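PDB 7ANV: ancestral D-type dye decolorizing peroxidase from Geotrichum candidum, which probably uses its haem to reduce hydrogen peroxide while oxidising dyes and other bulky substrates, as in related dye-decolorizing peroxidases. Local coordinates for residues K18-Y23 and Q181-P186; K253-V258 and K384-D389; P259-F264 and E463-P468. All blocks are in the same frame, centred on the assembly; numbering follows the deposited sequence.

Contact 1 of 3, residues K18-Y23 and Q181-P186; sequences KKTETY and QGDVRP. With SO4 (sulfate ion), chain H.
Glu21 and Gly182 form the hydrogen-bonded pair at the centre of this antiparallel strand contact. The Gly182 N to Glu21 O bond is 2.7 Å long and almost straight, with 176° at the hydrogen. The return bond, from Glu21 N to Gly182 O, is longer at 3.1 Å. The same Gly182 oxygen lies 2.8 Å from Thr20 OG1, which also stands 3.0 Å from Asp183 OD1; the single hydroxyl proton can serve only one of them at a time. With OG1 anti to the backbone N (chi1 -174°), the Thr20 hydroxyl sits beside the Asp183 carboxylate, the two side chains pointing the same way. Gln181 steadies that carboxylate: its NE2 donates, in the amide plane, to the syn lone pair of Asp183 OD2 at 2.9 Å. His151, on the helix 151-164 that packs against this face, binds OD1. The Glu21 face, where Gly182 contributes no side chain, is closely held too: the extended Lys18 chain brings NZ to 2.7 Å from the buried Glu21 OE1 in a salt bridge. Lys18 NZ also reaches the carbonyls of Arg368 and Gly369, tying this sheet to strand 366-372 of the second one.

The margins are looser and wetter. One water bonds Asp183 OD1 and reaches Lys19 O weakly, and another joins Thr22 OG1 to Gln181 OE1. The Lys19 side chain leads outward, although Val184 N donates to Lys19 O at 2.9 Å. Lys19 and Thr20 together face Gly148 in a classic beta bulge. The arrangement is that of strands 20-28 and 174-183, neighbours in a four-stranded antiparallel sheet of 2-3-1-4 order, the ferredoxin-like half of the dimeric alpha+beta barrel fold.

Contact 2 of 3, residues K253-V258 and K384-D389; sequences KLQQLV and KKTKHD. With HEM (protoporphyrin IX containing Fe), chain B; SO4 (sulfate ion), chain D; SO4 (sulfate ion), chain G.
Lys253 and Asp389 meet on the back of a haem-pocket strand: Leu254 and Gln256 of strand 247-256 approach the porphyrin, while Lys253 and Gln255 extend to the loop before strand 391-398. Lys253 is fully extended and meets Asp389 tip to tip, its NZ 2.9 Å from OD2 in a salt bridge that uses the syn lone pair. Asp132 is a second acidic partner of that ammonium. The other oxygen, OD1, lies 3.6 Å from Gln255 CG and takes a hydrogen bond from Tyr372, while the Gln255 amide is turned 75° from the carboxylate and bonds Arg469 through OE1. Farther along, Thr386 crosses Leu257 at about a right angle, with OG1 3.7 Å from CD2. One water gathers Gln256 O, Val258 N and Thr386 OG1, and the Thr386 hydroxyl has its stronger partner in Glu260. On the outer side, His388 donates from ND1 at 2.6 Å to O3 of one sulfate and from NE2 to O3 of another. Two N-H donors facing anions suggest that the imidazole is probably protonated in this crystal, and the acidic neighbours of Lys253 probably keep its ammonium charged.

Contact 3 of 3, residues P259-F264 and E463-P468; sequences PEFNKF and ELFVVP
Phe465 carries this contact, its ring offering a face to Phe261 and its tip to Phe264, both on helix 258-267. Glu260, on the same helix, comes next in buried surface: its CG lies 3.6 Å from Glu463 OE1, while the two carboxylates, nearly perpendicular, keep their OE2 atoms 4.5 Å apart. Glu260 OE1 is held by Thr386; the nearby like charges would probably repel mildly. Phe261 turns an edge to the face of Phe465 in a T-shaped pair, with centroids 5.2 Å apart and planes at 85°. With its CG anti to the backbone N (chi1 180°), Phe261 brings CD1 within 3.8 Å of Phe465 CD2. The rim of the Phe465 ring also runs along the helix backbone, CD1 lying 3.7 Å from Phe261 CA. Its far tip, CZ, meets Phe264 CG at 3.6 Å. An alanine in place of Phe465 would probably leave the edge of Phe261 without the face it rests on and open a gap between helix and loop. Phe261 also stacks with Phe195. The result is an aromatic cluster fastening helix 258-267 to the start of strand 466-476, where Val466 touches the haem.

How the contacts relate
Contacts 2 and 3 adjoin, with centres about 7 Å apart, and alternate along the chain: strand 247-256 runs straight into helix 258-267. They are joined by two probable hydrogen bonds, one of 2.6 Å between Thr386 OG1 and Glu260 OE1 and one of 2.8 Å between Gln255 O and Val467 N, the latter pairing neighbouring strands of the second sheet. Both supply residues to the haem pocket. Contact 1 belongs to the other four-stranded sheet, its centre about 17 Å from that of contact 2 and 22 Å from that of contact 3, and it touches neither; its Gly182 lies about 13 Å from the nearest haem atom.

Contact 1 of 3, residues K18-Y23 and Q181-P186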
loop_
_atom_site.group_PDB
_atom_site.type_symbol
_atom_site.label_atom_id
_atom_site.label_comp_id
_atom_site.label_asym_id
_atom_site.label_seq_id
_atom_site.Cartn_x
_atom_site.Cartn_y
_atom_site.Cartn_z
ATOM N N LYS A 18 5.601 8.007 -11.991
ATOM C CA LYS A 18 6.137 6.779 -12.622
ATOM C C LYS A 18 5.160 6.160 -13.617
ATOM O O LYS A 18 3.913 6.210 -13.400
ATOM C CB LYS A 18 6.474 5.782 -11.513
ATOM C CG LYS A 18 5.294 5.197 -10.755
ATOM C CD LYS A 18 5.680 4.640 -9.409
ATOM C CE LYS A 18 4.494 4.289 -8.544
ATOM N NZ LYS A 18 4.948 3.855 -7.219
ATOM N N LYS A 19 5.724 5.507 -14.623
ATOM C CA LYS A 19 5.027 4.469 -15.432
ATOM C C LYS A 19 5.633 3.104 -15.073
ATOM O O LYS A 19 4.999 2.097 -15.288
ATOM C CB LYS A 19 5.191 4.778 -16.920
ATOM C CG LYS A 19 4.561 6.115 -17.317
ATOM C CD LYS A 19 4.427 6.380 -18.813
ATOM C CE LYS A 19 3.527 7.588 -19.071
ATOM N NZ LYS A 19 3.051 7.671 -20.479
ATOM N N THR A 20 6.866 3.098 -14.573
ATOM C CA THR A 20 7.586 1.869 -14.180
ATOM C C THR A 20 8.475 2.196 -12.984
ATOM O O THR A 20 8.912 3.354 -12.825
ATOM C CB THR A 20 8.380 1.285 -15.359
ATOM O OG1 THR A 20 8.946 0.030 -14.983
ATOM C CG2 THR A 20 9.490 2.190 -15.849
ATOM N N GLU A 21 8.764 1.200 -12.173
ATOM C CA GLU A 21 9.558 1.438 -10.956
ATOM C C GLU A 21 10.265 0.131 -10.644
ATOM O O GLU A 21 9.591 -0.909 -10.668
ATOM C CB GLU A 21 8.623 1.888 -9.830
ATOM C CG GLU A 21 9.335 2.291 -8.559
ATOM C CD GLU A 21 8.332 2.772 -7.510
ATOM O OE1 GLU A 21 7.143 2.337 -7.579
ATOM O OE2 GLU A 21 8.753 3.540 -6.620
ATOM N N THR A 22 11.534 0.203 -10.271
ATOM C CA THR A 22 12.318 -0.981 -9.912
ATOM C C THR A 22 12.704 -0.846 -8.448
ATOM O O THR A 22 13.073 0.251 -8.005
ATOM C CB THR A 22 13.536 -1.154 -10.821
ATOM O OG1 THR A 22 13.049 -1.521 -12.111
ATOM C CG2 THR A 22 14.444 -2.243 -10.297
ATOM N N TYR A 23 12.508 -1.917 -7.694
ATOM C CA TYR A 23 12.971 -2.029 -6.301
ATOM C C TYR A 23 14.216 -2.898 -6.309
ATOM O O TYR A 23 14.119 -4.062 -6.692
ATOM C CB TYR A 23 11.828 -2.616 -5.480
ATOM C CG TYR A 23 10.671 -1.683 -5.371
ATOM C CD1 TYR A 23 9.676 -1.687 -6.327
ATOM C CD2 TYR A 23 10.552 -0.829 -4.298
ATOM C CE1 TYR A 23 8.604 -0.819 -6.256
ATOM C CE2 TYR A 23 9.479 0.033 -4.206
ATOM C CZ TYR A 23 8.500 0.023 -5.172
ATOM O OH TYR A 23 7.428 0.860 -5.106
ATOM N N GLN A 181 10.560 -5.413 -10.707
ATOM C CA GLN A 181 10.062 -4.310 -11.540
ATOM C C GLN A 181 8.541 -4.222 -11.471
ATOM O O GLN A 181 7.853 -5.251 -11.684
ATOM C CB GLN A 181 10.518 -4.547 -12.975
ATOM C CG GLN A 181 10.120 -3.410 -13.910
ATOM C CD GLN A 181 10.572 -3.724 -15.309
ATOM O OE1 GLN A 181 11.772 -3.879 -15.540
ATOM N NE2 GLN A 181 9.625 -3.932 -16.224
ATOM N N GLY A 182 8.026 -3.011 -11.279
ATOM C CA GLY A 182 6.601 -2.734 -11.408
ATOM C C GLY A 182 6.336 -1.933 -12.650
ATOM O O GLY A 182 7.232 -1.271 -13.153
ATOM N N ASP A 183 5.124 -2.018 -13.140
ATOM C CA ASP A 183 4.696 -1.352 -14.378
ATOM C C ASP A 183 3.237 -0.963 -14.211
ATOM O O ASP A 183 2.416 -1.844 -13.851
ATOM C CB ASP A 183 4.833 -2.317 -15.559
ATOM C CG ASP A 183 6.287 -2.565 -15.905
ATOM O OD1 ASP A 183 6.900 -1.638 -16.434
ATOM O OD2 ASP A 183 6.805 -3.689 -15.586
ATOM N N VAL A 184 2.932 0.294 -14.457
ATOM C CA VAL A 184 1.528 0.767 -14.536
ATOM C C VAL A 184 0.892 0.003 -15.689
ATOM O O VAL A 184 1.564 -0.332 -16.701
ATOM C CB VAL A 184 1.473 2.301 -14.675
ATOM C CG1 VAL A 184 0.095 2.827 -14.925
ATOM C CG2 VAL A 184 2.050 2.968 -13.444
ATOM N N ARG A 185 -0.407 -0.271 -15.566
ATOM C CA ARG A 185 -1.117 -1.123 -16.547
ATOM C C ARG A 185 -1.403 -0.301 -17.787
ATOM O O ARG A 185 -1.417 0.918 -17.720
ATOM C CB ARG A 185 -2.372 -1.728 -15.908
ATOM C CG ARG A 185 -2.043 -2.741 -14.815
ATOM C CD ARG A 185 -3.182 -3.554 -14.232
ATOM N NE ARG A 185 -3.927 -4.190 -15.300
ATOM C CZ ARG A 185 -5.200 -4.038 -15.573
ATOM N NH1 ARG A 185 -6.034 -3.434 -14.729
ATOM N NH2 ARG A 185 -5.658 -4.580 -16.681
ATOM N N PRO A 186 -1.597 -0.955 -18.953
ATOM C CA PRO A 186 -1.680 -0.232 -20.219
ATOM C C PRO A 186 -3.042 0.392 -20.537
ATOM O O PRO A 186 -4.096 -0.027 -20.005
ATOM C CB PRO A 186 -1.317 -1.300 -21.266
ATOM C CG PRO A 186 -1.788 -2.599 -20.639
ATOM C CD PRO A 186 -1.548 -2.411 -19.147
HETATM S S SO4 H . 1.903 9.528 -11.053
HETATM O O1 SO4 H . 0.631 8.897 -11.286
HETATM O O2 SO4 H . 2.012 9.874 -9.658
HETATM O O3 SO4 H . 2.009 10.725 -11.851
HETATM O O4 SO4 H . 2.959 8.622 -11.417
HETATM O O HOH W 1 5.722 0.266 -18.056
HETATM O O HOH W 2 13.894 -3.486 -13.595
#

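Contact 2 of 3, residues K253-V258 and K384-D389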
loop_
_atom_site.group_PDB
_atom_site.type_symbol
_atom_site.label_atom_id
_atom_site.label_comp_id
_atom_site.label_asym_id
_atom_site.label_seq_id
_atom_site.Cartn_x
_atom_site.Cartn_y
_atom_site.Cartn_z
ATOM N N LYS A 253 5.128 -7.709 -1.420
ATOM C CA LYS A 253 4.847 -8.290 -2.746
ATOM C C LYS A 253 3.572 -9.121 -2.634
ATOM O O LYS A 253 3.576 -10.146 -1.917
ATOM C CB LYS A 253 6.030 -9.113 -3.252
ATOM C CG LYS A 253 5.775 -9.682 -4.630
ATOM C CD LYS A 253 6.851 -10.616 -5.158
ATOM C CE LYS A 253 6.330 -11.276 -6.416
ATOM N NZ LYS A 253 7.267 -12.274 -6.988
ATOM N N LEU A 254 2.489 -8.660 -3.249
ATOM C CA LEU A 254 1.155 -9.292 -3.117
ATOM C C LEU A 254 0.760 -9.821 -4.507
ATOM O O LEU A 254 0.347 -9.041 -5.391
ATOM C CB LEU A 254 0.121 -8.299 -2.598
ATOM C CG LEU A 254 0.489 -7.683 -1.264
ATOM C CD1 LEU A 254 -0.564 -6.656 -0.834
ATOM C CD2 LEU A 254 0.692 -8.764 -0.201
ATOM N N GLN A 255 0.895 -11.129 -4.668
ATOM C CA GLN A 255 0.499 -11.801 -5.927
ATOM C C GLN A 255 -1.029 -11.757 -6.063
ATOM O O GLN A 255 -1.720 -12.025 -5.057
ATOM C CB GLN A 255 0.993 -13.235 -5.902
ATOM C CG GLN A 255 0.640 -13.939 -7.196
ATOM C CD GLN A 255 0.986 -15.396 -7.179
ATOM O OE1 GLN A 255 1.482 -15.928 -6.187
ATOM N NE2 GLN A 255 0.702 -16.058 -8.297
ATOM N N GLN A 256 -1.559 -11.473 -7.255
ATOM C CA GLN A 256 -3.017 -11.447 -7.502
ATOM C C GLN A 256 -3.410 -12.566 -8.461
ATOM O O GLN A 256 -2.708 -12.784 -9.444
ATOM C CB GLN A 256 -3.441 -10.078 -8.019
ATOM C CG GLN A 256 -3.339 -9.022 -6.927
ATOM C CD GLN A 256 -3.573 -7.642 -7.464
ATOM O OE1 GLN A 256 -2.654 -6.861 -7.707
ATOM N NE2 GLN A 256 -4.840 -7.323 -7.633
ATOM N N LEU A 257 -4.510 -13.248 -8.138
ATOM C CA LEU A 257 -5.059 -14.363 -8.946
ATOM C C LEU A 257 -6.302 -13.810 -9.650
ATOM O O LEU A 257 -7.420 -13.868 -9.098
ATOM C CB LEU A 257 -5.397 -15.521 -8.004
ATOM C CG LEU A 257 -4.216 -16.068 -7.204
ATOM C CD1 LEU A 257 -4.687 -17.256 -6.362
ATOM C CD2 LEU A 257 -3.060 -16.450 -8.091
ATOM N N VAL A 258 -6.076 -13.177 -10.806
ATOM C CA VAL A 258 -7.098 -12.342 -11.485
ATOM C C VAL A 258 -8.206 -13.211 -12.073
ATOM O O VAL A 258 -9.396 -13.005 -11.780
ATOM C CB VAL A 258 -6.428 -11.364 -12.468
ATOM C CG1 VAL A 258 -7.449 -10.528 -13.213
ATOM C CG2 VAL A 258 -5.482 -10.451 -11.693
ATOM N N LYS A 384 -9.691 -19.648 -16.942
ATOM C CA LYS A 384 -10.017 -19.096 -15.603
ATOM C C LYS A 384 -8.948 -19.506 -14.596
ATOM O O LYS A 384 -9.272 -19.731 -13.416
ATOM C CB LYS A 384 -11.410 -19.548 -15.135
ATOM C CG LYS A 384 -12.525 -19.290 -16.129
ATOM C CD LYS A 384 -13.873 -19.621 -15.543
ATOM C CE LYS A 384 -14.999 -19.576 -16.551
ATOM N NZ LYS A 384 -15.246 -18.205 -17.062
ATOM N N LYS A 385 -7.692 -19.589 -15.013
ATOM C CA LYS A 385 -6.626 -20.031 -14.096
ATOM C C LYS A 385 -5.380 -19.168 -14.327
ATOM O O LYS A 385 -5.010 -18.977 -15.513
ATOM C CB LYS A 385 -6.338 -21.522 -14.309
ATOM C CG LYS A 385 -5.195 -22.031 -13.444
ATOM C CD LYS A 385 -4.828 -23.502 -13.622
ATOM C CE LYS A 385 -3.565 -23.847 -12.852
ATOM N NZ LYS A 385 -3.380 -25.315 -12.725
ATOM N N THR A 386 -4.760 -18.702 -13.239
ATOM C CA THR A 386 -3.485 -17.954 -13.238
ATOM C C THR A 386 -2.356 -18.877 -13.722
ATOM O O THR A 386 -2.211 -20.005 -13.159
ATOM C CB THR A 386 -3.149 -17.398 -11.856
ATOM O OG1 THR A 386 -4.123 -16.384 -11.632
ATOM C CG2 THR A 386 -1.766 -16.803 -11.753
ATOM N N LYS A 387 -1.602 -18.405 -14.708
ATOM C CA LYS A 387 -0.340 -19.041 -15.160
ATOM C C LYS A 387 0.864 -18.143 -14.850
ATOM O O LYS A 387 1.953 -18.683 -14.680
ATOM C CB LYS A 387 -0.486 -19.428 -16.635
ATOM C CG LYS A 387 -1.616 -20.407 -16.911
ATOM C CD LYS A 387 -1.772 -20.802 -18.396
ATOM C CE LYS A 387 -0.763 -21.825 -18.882
ATOM N NZ LYS A 387 -1.325 -22.604 -20.017
ATOM N N HIS A 388 0.704 -16.823 -14.739
ATOM C CA HIS A 388 1.829 -15.865 -14.693
ATOM C C HIS A 388 1.783 -15.087 -13.379
ATOM O O HIS A 388 0.668 -14.851 -12.868
ATOM C CB HIS A 388 1.792 -14.963 -15.924
ATOM C CG HIS A 388 1.902 -15.757 -17.176
ATOM N ND1 HIS A 388 3.052 -16.428 -17.492
ATOM C CD2 HIS A 388 0.992 -16.072 -18.128
ATOM C CE1 HIS A 388 2.858 -17.112 -18.614
ATOM N NE2 HIS A 388 1.613 -16.892 -19.029
ATOM N N ASP A 389 2.954 -14.731 -12.860
ATOM C CA ASP A 389 3.081 -13.952 -11.599
ATOM C C ASP A 389 2.736 -12.498 -11.929
ATOM O O ASP A 389 3.398 -11.913 -12.817
ATOM C CB ASP A 389 4.491 -14.101 -11.024
ATOM C CG ASP A 389 4.692 -13.534 -9.631
ATOM O OD1 ASP A 389 3.675 -13.294 -8.929
ATOM O OD2 ASP A 389 5.885 -13.281 -9.285
HETATM C CHA HEM B . -7.600 1.586 -1.233
HETATM C CHB HEM B . -6.864 -2.358 -3.948
HETATM C CHC HEM B . -3.734 -4.046 -0.571
HETATM C CHD HEM B . -4.834 -0.269 2.260
HETATM C C1A HEM B . -7.648 0.659 -2.258
HETATM C C2A HEM B . -8.412 0.803 -3.442
HETATM C C3A HEM B . -8.225 -0.308 -4.202
HETATM C C4A HEM B . -7.311 -1.141 -3.499
HETATM C CMA HEM B . -8.821 -0.601 -5.569
HETATM C CAA HEM B . -9.352 1.954 -3.783
HETATM C CBA HEM B . -8.679 3.217 -4.292
HETATM C CGA HEM B . -8.598 4.323 -3.279
HETATM O O1A HEM B . -9.483 4.603 -2.450
HETATM O O2A HEM B . -7.621 5.000 -3.301
HETATM C C1B HEM B . -5.937 -3.153 -3.246
HETATM C C2B HEM B . -5.403 -4.381 -3.752
HETATM C C3B HEM B . -4.512 -4.858 -2.836
HETATM C C4B HEM B . -4.505 -3.871 -1.720
HETATM C CMB HEM B . -5.757 -5.042 -5.055
HETATM C CAB HEM B . -3.641 -6.056 -2.861
HETATM C CBB HEM B . -3.245 -6.709 -3.983
HETATM C C1C HEM B . -3.775 -3.173 0.527
HETATM C C2C HEM B . -3.109 -3.346 1.750
HETATM C C3C HEM B . -3.462 -2.277 2.555
HETATM C C4C HEM B . -4.335 -1.451 1.798
HETATM C CMC HEM B . -2.183 -4.504 2.093
HETATM C CAC HEM B . -3.091 -1.950 3.933
HETATM C CBC HEM B . -2.688 -2.865 4.804
HETATM C C1D HEM B . -5.637 0.559 1.475
HETATM C C2D HEM B . -6.064 1.871 1.991
HETATM C C3D HEM B . -6.850 2.372 1.015
HETATM C C4D HEM B . -6.889 1.369 -0.073
HETATM C CMD HEM B . -5.737 2.571 3.307
HETATM C CAD HEM B . -7.551 3.714 1.029
HETATM C CBD HEM B . -8.891 3.684 1.783
HETATM C CGD HEM B . -9.490 5.054 1.898
HETATM O O1D HEM B . -10.710 5.149 1.610
HETATM O O2D HEM B . -8.822 6.038 2.307
HETATM N NA HEM B . -6.959 -0.547 -2.303
HETATM N NB HEM B . -5.365 -2.889 -2.061
HETATM N NC HEM B . -4.559 -2.041 0.578
HETATM N ND HEM B . -6.170 0.264 0.265
HETATM FE FE HEM B . -5.838 -1.273 -0.849
HETATM S S SO4 D . 5.781 -15.727 -15.262
HETATM O O1 SO4 D . 5.384 -14.434 -15.757
HETATM O O2 SO4 D . 5.339 -15.913 -13.905
HETATM O O3 SO4 D . 5.224 -16.769 -16.100
HETATM O O4 SO4 D . 7.219 -15.814 -15.283
HETATM S S SO4 G . -0.177 -18.496 -21.615
HETATM O O1 SO4 G . -0.930 -17.935 -20.508
HETATM O O2 SO4 G . -0.483 -17.769 -22.823
HETATM O O3 SO4 G . 1.245 -18.385 -21.349
HETATM O O4 SO4 G . -0.537 -19.889 -21.751
HETATM O O HOH W 3 -0.189 -14.189 -10.346
HETATM O O HOH W 4 4.136 -15.104 -6.821
HETATM O O HOH W 5 -3.448 -13.660 -11.917
#

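Contact 3 of 3, residues P259-F264 and E463-P468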
loop_
_atom_site.group_PDB
_atom_site.type_symbol
_atom_site.label_atom_id
_atom_site.label_comp_id
_atom_site.label_asym_id
_atom_site.label_seq_id
_atom_site.Cartn_x
_atom_site.Cartn_y
_atom_site.Cartn_z
ATOM N N PRO A 259 -7.906 -14.273 -12.837
ATOM C CA PRO A 259 -8.985 -15.110 -13.364
ATOM C C PRO A 259 -9.814 -15.752 -12.242
ATOM O O PRO A 259 -11.046 -15.863 -12.404
ATOM C CB PRO A 259 -8.240 -16.182 -14.182
ATOM C CG PRO A 259 -6.924 -15.561 -14.480
ATOM C CD PRO A 259 -6.577 -14.686 -13.296
ATOM N N GLU A 260 -9.148 -16.098 -11.135
ATOM C CA GLU A 260 -9.801 -16.706 -9.941
ATOM C C GLU A 260 -10.746 -15.682 -9.291
ATOM O O GLU A 260 -11.896 -16.028 -8.976
ATOM C CB GLU A 260 -8.730 -17.257 -8.998
ATOM C CG GLU A 260 -8.004 -18.455 -9.550
ATOM C CD GLU A 260 -6.805 -18.185 -10.435
ATOM O OE1 GLU A 260 -6.535 -16.987 -10.775
ATOM O OE2 GLU A 260 -6.071 -19.154 -10.701
ATOM N N PHE A 261 -10.316 -14.432 -9.146
ATOM C CA PHE A 261 -11.186 -13.343 -8.641
ATOM C C PHE A 261 -12.403 -13.208 -9.563
ATOM O O PHE A 261 -13.585 -13.130 -9.115
ATOM C CB PHE A 261 -10.357 -12.062 -8.540
ATOM C CG PHE A 261 -11.125 -10.877 -8.039
ATOM C CD1 PHE A 261 -11.301 -10.684 -6.683
ATOM C CD2 PHE A 261 -11.627 -9.940 -8.910
ATOM C CE1 PHE A 261 -12.017 -9.595 -6.224
ATOM C CE2 PHE A 261 -12.323 -8.841 -8.448
ATOM C CZ PHE A 261 -12.498 -8.661 -7.102
ATOM N N ASN A 262 -12.135 -13.152 -10.866
ATOM C CA ASN A 262 -13.206 -12.961 -11.875
ATOM C C ASN A 262 -14.191 -14.131 -11.800
ATOM O O ASN A 262 -15.399 -13.900 -11.927
ATOM C CB ASN A 262 -12.604 -12.752 -13.264
ATOM C CG ASN A 262 -12.106 -11.337 -13.427
ATOM O OD1 ASN A 262 -12.688 -10.417 -12.838
ATOM N ND2 ASN A 262 -11.076 -11.167 -14.233
ATOM N N LYS A 263 -13.683 -15.350 -11.644
ATOM C CA LYS A 263 -14.527 -16.565 -11.559
ATOM C C LYS A 263 -15.455 -16.436 -10.355
ATOM O O LYS A 263 -16.632 -16.766 -10.470
ATOM C CB LYS A 263 -13.635 -17.794 -11.423
ATOM C CG LYS A 263 -14.341 -19.131 -11.370
ATOM C CD LYS A 263 -13.307 -20.269 -11.260
ATOM C CE LYS A 263 -13.878 -21.659 -11.432
ATOM N NZ LYS A 263 -14.536 -22.130 -10.193
ATOM N N PHE A 264 -14.938 -15.965 -9.229
ATOM C CA PHE A 264 -15.756 -15.766 -8.021
ATOM C C PHE A 264 -16.892 -14.766 -8.303
ATOM O O PHE A 264 -18.061 -15.015 -7.911
ATOM C CB PHE A 264 -14.836 -15.341 -6.888
ATOM C CG PHE A 264 -15.586 -15.206 -5.600
ATOM C CD1 PHE A 264 -16.050 -16.337 -4.955
ATOM C CD2 PHE A 264 -15.935 -13.968 -5.119
ATOM C CE1 PHE A 264 -16.777 -16.214 -3.785
ATOM C CE2 PHE A 264 -16.621 -13.849 -3.930
ATOM C CZ PHE A 264 -17.059 -14.975 -3.280
ATOM N N GLU A 463 -8.856 -20.776 -1.685
ATOM C CA GLU A 463 -7.686 -20.179 -2.396
ATOM C C GLU A 463 -7.825 -18.651 -2.302
ATOM O O GLU A 463 -8.835 -18.113 -2.788
ATOM C CB GLU A 463 -7.658 -20.667 -3.846
ATOM C CG GLU A 463 -6.475 -20.184 -4.674
ATOM C CD GLU A 463 -6.523 -20.643 -6.131
ATOM O OE1 GLU A 463 -7.631 -20.639 -6.709
ATOM O OE2 GLU A 463 -5.482 -21.041 -6.672
ATOM N N LEU A 464 -6.882 -17.972 -1.668
ATOM C CA LEU A 464 -6.958 -16.495 -1.560
ATOM C C LEU A 464 -6.915 -15.870 -2.958
ATOM O O LEU A 464 -6.272 -16.427 -3.838
ATOM C CB LEU A 464 -5.767 -15.971 -0.758
ATOM C CG LEU A 464 -5.627 -16.535 0.639
ATOM C CD1 LEU A 464 -4.368 -15.993 1.280
ATOM C CD2 LEU A 464 -6.862 -16.232 1.479
ATOM N N PHE A 465 -7.419 -14.656 -3.091
ATOM C CA PHE A 465 -7.267 -13.862 -4.333
ATOM C C PHE A 465 -5.926 -13.151 -4.344
ATOM O O PHE A 465 -5.480 -12.782 -5.405
ATOM C CB PHE A 465 -8.327 -12.775 -4.425
ATOM C CG PHE A 465 -9.723 -13.324 -4.403
ATOM C CD1 PHE A 465 -10.082 -14.341 -5.267
ATOM C CD2 PHE A 465 -10.681 -12.750 -3.567
ATOM C CE1 PHE A 465 -11.373 -14.854 -5.232
ATOM C CE2 PHE A 465 -11.977 -13.229 -3.577
ATOM C CZ PHE A 465 -12.301 -14.308 -4.382
ATOM N N VAL A 466 -5.422 -12.830 -3.165
ATOM C CA VAL A 466 -4.144 -12.099 -2.956
ATOM C C VAL A 466 -3.248 -12.989 -2.107
ATOM O O VAL A 466 -3.691 -13.448 -1.029
ATOM C CB VAL A 466 -4.383 -10.720 -2.325
ATOM C CG1 VAL A 466 -3.067 -10.076 -1.978
ATOM C CG2 VAL A 466 -5.205 -9.855 -3.264
ATOM N N VAL A 467 -2.066 -13.302 -2.609
ATOM C CA VAL A 467 -1.141 -14.251 -1.937
ATOM C C VAL A 467 0.116 -13.478 -1.584
ATOM O O VAL A 467 0.864 -13.036 -2.482
ATOM C CB VAL A 467 -0.801 -15.470 -2.804
ATOM C CG1 VAL A 467 0.135 -16.390 -2.051
ATOM C CG2 VAL A 467 -2.064 -16.208 -3.257
ATOM N N PRO A 468 0.364 -13.197 -0.294
ATOM C CA PRO A 468 1.592 -12.496 0.062
ATOM C C PRO A 468 2.811 -13.357 -0.315
ATOM O O PRO A 468 2.821 -14.568 -0.030
ATOM C CB PRO A 468 1.495 -12.298 1.570
ATOM C CG PRO A 468 -0.009 -12.462 1.852
ATOM C CD PRO A 468 -0.451 -13.546 0.884
#